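Local coordinates for beta sliding clamp (Bartonella birtlesii LL-WM9, PDB 6PTR), which probably forms a ring-shaped head-to-tail homodimer around DNA that tethers DNA polymerases and other proteins and makes replication processive, at residues C[26-31]-C[214-219]. Residues are numbered along the deposited sequence; the frame is centred on the assembly and turned at random.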
loop_
_atom_site.group_PDB
_atom_site.type_symbol
_atom_site.label_atom_id
_atom_site.label_comp_id
_atom_site.label_asym_id
_atom_site.label_seq_id
_atom_site.Cartn_x
_atom_site.Cartn_y
_atom_site.Cartn_z
ATOM N N HIS C 26 -14.148 15.111 -1.090
ATOM C CA HIS C 26 -14.431 14.071 -0.109
ATOM C C HIS C 26 -13.271 13.841 0.849
ATOM O O HIS C 26 -13.502 13.444 1.996
ATOM C CB HIS C 26 -14.821 12.760 -0.819
ATOM C CG HIS C 26 -13.666 11.894 -1.205
ATOM N ND1 HIS C 26 -12.864 12.153 -2.298
ATOM C CD2 HIS C 26 -13.193 10.747 -0.659
ATOM C CE1 HIS C 26 -11.935 11.218 -2.393
ATOM N NE2 HIS C 26 -12.109 10.356 -1.408
ATOM N N ARG C 27 -12.028 14.076 0.419
ATOM C CA ARG C 27 -10.904 13.746 1.287
ATOM C C ARG C 27 -10.787 14.666 2.501
ATOM O O ARG C 27 -9.976 14.385 3.391
ATOM C CB ARG C 27 -9.585 13.748 0.496
ATOM C CG ARG C 27 -9.589 14.479 -0.849
ATOM C CD ARG C 27 -8.235 14.289 -1.578
ATOM N NE ARG C 27 -7.916 15.383 -2.499
ATOM C CZ ARG C 27 -7.816 15.263 -3.822
ATOM N NH1 ARG C 27 -8.002 14.084 -4.404
ATOM N NH2 ARG C 27 -7.520 16.324 -4.566
ATOM N N VAL C 28 -11.573 15.741 2.563
ATOM C CA VAL C 28 -11.580 16.620 3.724
ATOM C C VAL C 28 -12.267 15.937 4.895
ATOM O O VAL C 28 -11.949 16.198 6.067
ATOM C CB VAL C 28 -12.248 17.949 3.321
ATOM C CG1 VAL C 28 -12.794 18.698 4.517
ATOM C CG2 VAL C 28 -11.226 18.776 2.598
ATOM N N VAL C 29 -13.180 15.016 4.598
ATOM C CA VAL C 29 -13.874 14.275 5.635
ATOM C C VAL C 29 -12.884 13.389 6.374
ATOM O O VAL C 29 -12.073 12.678 5.764
ATOM C CB VAL C 29 -15.019 13.462 5.014
ATOM C CG1 VAL C 29 -15.638 12.546 6.052
ATOM C CG2 VAL C 29 -16.046 14.400 4.412
ATOM N N GLU C 30 -12.924 13.443 7.699
ATOM C CA GLU C 30 -12.094 12.560 8.500
ATOM C C GLU C 30 -12.773 11.200 8.624
ATOM O O GLU C 30 -13.978 11.115 8.876
ATOM C CB GLU C 30 -11.847 13.168 9.881
ATOM C CG GLU C 30 -10.500 12.811 10.510
ATOM C CD GLU C 30 -9.329 13.572 9.896
ATOM O OE1 GLU C 30 -8.319 12.922 9.555
ATOM O OE2 GLU C 30 -9.412 14.814 9.758
ATOM N N ARG C 31 -11.999 10.133 8.414
ATOM C CA ARG C 31 -12.556 8.793 8.578
ATOM C C ARG C 31 -12.780 8.469 10.050
ATOM O O ARG C 31 -13.763 7.807 10.403
ATOM C CB ARG C 31 -11.642 7.749 7.930
ATOM C CG ARG C 31 -11.673 7.747 6.402
ATOM C CD ARG C 31 -10.931 6.537 5.862
ATOM N NE ARG C 31 -10.541 6.677 4.462
ATOM C CZ ARG C 31 -11.259 6.230 3.436
ATOM N NH1 ARG C 31 -12.420 5.620 3.654
ATOM N NH2 ARG C 31 -10.820 6.395 2.192
ATOM N N VAL C 214 -2.787 23.026 4.207
ATOM C CA VAL C 214 -1.644 22.952 3.304
ATOM C C VAL C 214 -1.688 21.654 2.517
ATOM O O VAL C 214 -1.490 21.648 1.303
ATOM C CB VAL C 214 -0.319 23.085 4.074
ATOM C CG1 VAL C 214 0.846 22.782 3.136
ATOM C CG2 VAL C 214 -0.192 24.487 4.671
ATOM N N GLY C 215 -1.970 20.544 3.197
ATOM C CA GLY C 215 -1.941 19.250 2.533
ATOM C C GLY C 215 -3.026 19.101 1.483
ATOM O O GLY C 215 -2.785 18.567 0.394
ATOM N N GLU C 216 -4.225 19.587 1.776
ATOM C CA GLU C 216 -5.293 19.483 0.786
ATOM C C GLU C 216 -5.052 20.418 -0.388
ATOM O O GLU C 216 -5.336 20.065 -1.547
ATOM C CB GLU C 216 -6.642 19.771 1.441
ATOM C CG GLU C 216 -7.023 18.719 2.462
ATOM C CD GLU C 216 -7.001 17.315 1.876
ATOM O OE1 GLU C 216 -7.628 17.088 0.812
ATOM O OE2 GLU C 216 -6.330 16.450 2.464
ATOM N N LEU C 217 -4.569 21.634 -0.108
ATOM C CA LEU C 217 -4.217 22.544 -1.184
ATOM C C LEU C 217 -3.163 21.915 -2.080
ATOM O O LEU C 217 -3.274 21.953 -3.312
ATOM C CB LEU C 217 -3.740 23.875 -0.583
ATOM C CG LEU C 217 -3.526 25.113 -1.441
ATOM C CD1 LEU C 217 -4.761 25.411 -2.253
ATOM C CD2 LEU C 217 -3.178 26.291 -0.517
ATOM N N GLN C 218 -2.168 21.262 -1.473
ATOM C CA GLN C 218 -1.102 20.639 -2.242
ATOM C C GLN C 218 -1.622 19.511 -3.110
ATOM O O GLN C 218 -1.165 19.337 -4.245
ATOM C CB GLN C 218 -0.009 20.138 -1.297
ATOM C CG GLN C 218 0.892 21.258 -0.862
ATOM C CD GLN C 218 1.939 21.571 -1.923
ATOM O OE1 GLN C 218 1.626 22.157 -2.963
ATOM N NE2 GLN C 218 3.182 21.153 -1.674
ATOM N N LYS C 219 -2.597 18.740 -2.618
ATOM C CA LYS C 219 -3.143 17.671 -3.453
ATOM C C LYS C 219 -3.826 18.237 -4.698
ATOM O O LYS C 219 -3.715 17.670 -5.791
ATOM C CB LYS C 219 -4.131 16.816 -2.661
ATOM C CG LYS C 219 -3.490 15.937 -1.593
ATOM C CD LYS C 219 -4.566 15.341 -0.697
ATOM C CE LYS C 219 -3.982 14.525 0.445
ATOM N NZ LYS C 219 -5.067 14.014 1.335
HETATM O O HOH W 1 -7.465 18.827 -2.739
#
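Arg27 reaches from the loop 26-31 across to the helical segment 214-219 and runs its chain past the carboxylate of Glu216. OE1 of Glu216 lies 3.7 Å from Arg27 CG and meets the guanidinium at its edge, in plane; with Arg27 NE also 3.7 Å away, the ion pair is a long one. The planes lie 47° apart and OE1 alone is the oxygen turned to Arg27, OE2 being taken by Lys219, so this is not a flat two-pronged pair. On the helix, Lys219 gives that other oxygen a closer partner: its NZ donates to Glu216 OE2 at 3.0 Å, on the syn side and 19° out of the carboxylate plane. Three residues apart on the helix, Glu216 and Lys219 meet because the glutamate chain bends at chi2 (-55°) while the lysine chain is extended beyond CG. The Arg27 and Lys219 chains run alongside each other, pointing opposite ways, with Arg27 NE 3.8 Å from the methylene Lys219 CD; their like charges probably coexist because Glu216 takes part with both in one salt-bridge network. A water adds a second link: it accepts from Arg27 NH2 at 3.1 Å and donates to the backbone O of Glu216 at 2.7 Å, tying the arginine to the helix main chain. Beside these charges, Val28 CG2 packs on Glu216 CG at 4.2 Å. Arg27 and Val28 occupy the middle of a type I turn, closed by Val29 N bonding to His26 O, while Lys212 draws the loop further to helix 211-221 through Val28 O and a salt bridge to Glu30. The contact thus joins the N-terminal and central domains: the loop leads from helix 15-26 toward strand 40-46, Val28 and Glu216 both rest on Leu59 of strand 59-69, and Glu216 also touches Phe247 of strand 245-250, the two neighbouring antiparallel strands where the domains' sheets merge.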